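Local coordinates for protein glucanase (Clostridium thermocellum, PDB 5GXX) that probably hydrolyses internal beta-1,4-glucosidic bonds of cellulose as a family 9 endoglucanase of the cellulosome, at residues F17-P25 against A38-Y49. The protein carries 1 engineered substitution. Sequence-based numbering, arbitrary orientation.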
# COMPACT_ATOMS: atom_id res chain seq x y z
N PHE A 17 26.61 21.63 -26.02
CA PHE A 17 25.24 21.46 -25.54
C PHE A 17 24.40 20.57 -26.45
O PHE A 17 23.71 19.67 -25.95
CB PHE A 17 24.58 22.83 -25.31
CG PHE A 17 23.09 22.75 -25.07
CD1 PHE A 17 22.57 22.33 -23.85
CD2 PHE A 17 22.21 23.09 -26.08
CE1 PHE A 17 21.19 22.25 -23.62
CE2 PHE A 17 20.82 23.07 -25.86
CZ PHE A 17 20.30 22.62 -24.64
N TYR A 18 24.46 20.80 -27.76
CA TYR A 18 23.63 19.99 -28.67
C TYR A 18 23.97 18.50 -28.61
O TYR A 18 23.08 17.66 -28.79
CB TYR A 18 23.67 20.53 -30.09
CG TYR A 18 22.96 21.86 -30.17
CD1 TYR A 18 21.58 21.93 -30.29
CD2 TYR A 18 23.68 23.06 -30.06
CE1 TYR A 18 20.92 23.14 -30.30
CE2 TYR A 18 23.03 24.29 -30.09
CZ TYR A 18 21.65 24.32 -30.20
OH TYR A 18 20.98 25.52 -30.27
N GLU A 19 25.22 18.14 -28.34
CA GLU A 19 25.55 16.72 -28.17
C GLU A 19 24.91 16.11 -26.92
O GLU A 19 24.60 14.92 -26.86
CB GLU A 19 27.06 16.52 -28.14
CG GLU A 19 27.64 16.80 -29.52
CD GLU A 19 29.16 16.79 -29.58
OE1 GLU A 19 29.82 15.98 -28.91
OE2 GLU A 19 29.69 17.62 -30.34
N CYS A 20 24.71 16.93 -25.89
CA CYS A 20 23.97 16.49 -24.70
C CYS A 20 22.49 16.21 -25.02
O CYS A 20 21.83 15.47 -24.28
CB CYS A 20 24.04 17.58 -23.64
SG CYS A 20 25.70 17.89 -23.03
N GLN A 21 21.99 16.79 -26.11
CA GLN A 21 20.58 16.69 -26.47
C GLN A 21 20.29 15.57 -27.46
O GLN A 21 19.13 15.35 -27.83
CB GLN A 21 20.10 18.00 -27.10
CG GLN A 21 20.22 19.22 -26.19
CD GLN A 21 19.36 19.10 -24.95
OE1 GLN A 21 19.84 18.69 -23.91
NE2 GLN A 21 18.07 19.40 -25.10
N GLN A 22 21.33 14.87 -27.91
CA GLN A 22 21.14 13.90 -28.97
C GLN A 22 20.34 12.67 -28.57
O GLN A 22 20.60 12.05 -27.53
CB GLN A 22 22.47 13.48 -29.58
CG GLN A 22 23.11 14.58 -30.39
CD GLN A 22 24.49 14.20 -30.91
OE1 GLN A 22 25.13 13.26 -30.41
NE2 GLN A 22 24.99 14.97 -31.89
N ALA A 23 19.35 12.34 -29.39
CA ALA A 23 18.61 11.10 -29.22
C ALA A 23 19.34 9.98 -29.96
O ALA A 23 20.16 10.23 -30.84
CB ALA A 23 17.19 11.27 -29.71
N GLY A 24 19.08 8.74 -29.55
CA GLY A 24 19.71 7.59 -30.17
C GLY A 24 19.33 7.34 -31.62
O GLY A 24 18.20 7.65 -32.05
N PRO A 25 20.23 6.73 -32.39
CA PRO A 25 21.56 6.32 -31.95
C PRO A 25 22.56 7.48 -31.98
O PRO A 25 22.55 8.30 -32.89
CB PRO A 25 21.94 5.22 -32.94
CG PRO A 25 21.26 5.66 -34.21
CD PRO A 25 19.95 6.29 -33.77
N ALA A 38 19.56 6.28 -26.70
CA ALA A 38 18.31 6.43 -25.96
C ALA A 38 17.16 6.52 -26.95
O ALA A 38 17.36 6.87 -28.12
CB ALA A 38 18.35 7.68 -25.06
N THR A 39 15.97 6.20 -26.47
CA THR A 39 14.73 6.22 -27.24
C THR A 39 14.86 5.52 -28.59
O THR A 39 14.38 6.01 -29.61
CB THR A 39 14.06 7.63 -27.26
OG1 THR A 39 14.86 8.58 -27.97
CG2 THR A 39 13.91 8.15 -25.82
N MET A 40 15.50 4.35 -28.56
CA MET A 40 15.79 3.58 -29.76
C MET A 40 14.53 2.97 -30.40
O MET A 40 14.60 2.49 -31.53
CB MET A 40 16.84 2.49 -29.48
CG MET A 40 18.24 3.06 -29.26
SD MET A 40 18.93 4.02 -30.61
CE MET A 40 19.22 2.73 -31.82
N ASN A 41 13.41 2.98 -29.68
CA ASN A 41 12.14 2.54 -30.25
C ASN A 41 11.33 3.66 -30.93
O ASN A 41 10.23 3.43 -31.43
CB ASN A 41 11.30 1.83 -29.18
CG ASN A 41 11.92 0.52 -28.72
OD1 ASN A 41 12.65 -0.14 -29.47
ND2 ASN A 41 11.61 0.11 -27.50
N ASP A 42 11.89 4.86 -30.97
CA ASP A 42 11.19 5.97 -31.60
C ASP A 42 10.91 5.72 -33.08
O ASP A 42 11.69 5.06 -33.78
CB ASP A 42 11.98 7.27 -31.44
CG ASP A 42 11.86 7.85 -30.05
OD1 ASP A 42 11.12 7.31 -29.20
OD2 ASP A 42 12.54 8.88 -29.82
N GLU A 43 9.79 6.25 -33.56
CA GLU A 43 9.40 6.09 -34.96
C GLU A 43 10.41 6.69 -35.94
O GLU A 43 10.64 6.14 -37.02
CB GLU A 43 8.02 6.70 -35.18
CG GLU A 43 7.50 6.63 -36.63
CD GLU A 43 7.15 5.21 -37.06
OE1 GLU A 43 7.00 4.33 -36.19
OE2 GLU A 43 7.04 4.96 -38.28
N VAL A 44 10.98 7.83 -35.56
CA VAL A 44 12.09 8.42 -36.29
C VAL A 44 13.25 8.58 -35.31
O VAL A 44 13.09 9.16 -34.23
CB VAL A 44 11.74 9.80 -36.87
CG1 VAL A 44 12.89 10.34 -37.70
CG2 VAL A 44 10.46 9.72 -37.70
N LEU A 45 14.40 8.06 -35.71
CA LEU A 45 15.57 8.04 -34.84
C LEU A 45 16.40 9.31 -34.96
O LEU A 45 16.27 10.05 -35.93
CB LEU A 45 16.44 6.82 -35.18
CG LEU A 45 15.76 5.47 -34.98
CD1 LEU A 45 16.66 4.37 -35.52
CD2 LEU A 45 15.49 5.26 -33.50
N GLY A 46 17.26 9.53 -33.97
CA GLY A 46 18.14 10.69 -33.93
C GLY A 46 17.44 12.00 -33.61
O GLY A 46 16.36 12.00 -33.02
N GLY A 47 18.04 13.10 -34.06
CA GLY A 47 17.51 14.43 -33.75
C GLY A 47 17.77 14.79 -32.30
O GLY A 47 18.49 14.08 -31.59
N TRP A 48 17.19 15.90 -31.86
CA TRP A 48 17.45 16.41 -30.51
C TRP A 48 16.23 16.32 -29.62
O TRP A 48 15.13 16.67 -30.08
CB TRP A 48 17.84 17.88 -30.52
CG TRP A 48 19.13 18.21 -31.22
CD1 TRP A 48 20.33 17.52 -31.15
CD2 TRP A 48 19.36 19.31 -32.11
NE1 TRP A 48 21.29 18.14 -31.93
CE2 TRP A 48 20.71 19.23 -32.54
CE3 TRP A 48 18.56 20.36 -32.59
CZ2 TRP A 48 21.27 20.17 -33.41
CZ3 TRP A 48 19.11 21.28 -33.46
CH2 TRP A 48 20.46 21.18 -33.86
N TYR A 49 16.44 15.97 -28.35
CA TYR A 49 15.43 16.25 -27.32
C TYR A 49 15.32 17.76 -27.20
O TYR A 49 16.32 18.49 -27.34
CB TYR A 49 15.79 15.63 -25.97
CG TYR A 49 16.02 14.15 -26.11
CD1 TYR A 49 15.03 13.34 -26.66
CD2 TYR A 49 17.21 13.56 -25.70
CE1 TYR A 49 15.22 11.98 -26.81
CE2 TYR A 49 17.41 12.19 -25.82
CZ TYR A 49 16.41 11.41 -26.38
OH TYR A 49 16.65 10.07 -26.55
O HOH W 1 23.91 17.44 -32.87
O HOH W 2 15.84 8.13 -30.80
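Tyr18 sets its CD1 over one face of the Trp48 indole, off-centre toward the indole's rim and 3.6 Å from Trp48 CZ2; the rings meet obliquely, planes at 43°. Trp48 CG is anti to its carbonyl carbon (chi1 -64°), which swings the indole beside its own backbone N and against Tyr18. At the indole edge, NE1 donates in plane to a water that also accepts from Gln22 NE2; the Gln22 amide, nearly coplanar with the indole, takes a bond from Asn30 ND2 on its OE1.

The backbones pair through a single bridge between Gln22 and Trp48. Tyr49 N donates to Gln21 O at 2.8 Å, and Ala23 N to Gly47 O at 2.9 Å, the latter almost straight (175° at the hydrogen). Gly24 is gripped twice, its N giving to Ala38 O and its O receiving Gly46 N at 2.8 Å from above the carbonyl plane. Ala23 CB packs 3.4 Å from Tyr49 CZ, while Tyr49 OH donates to Thr39 OG1 at 2.7 Å. Met40 SD closes over the cis Gly24-Pro25 peptide, 3.5 Å from Pro25 N.

The contact joins helix 7-20 and the turn after it to the loop before strand 56-57; Trp48 also packs on helices 58-75, 85-101 and 412-429.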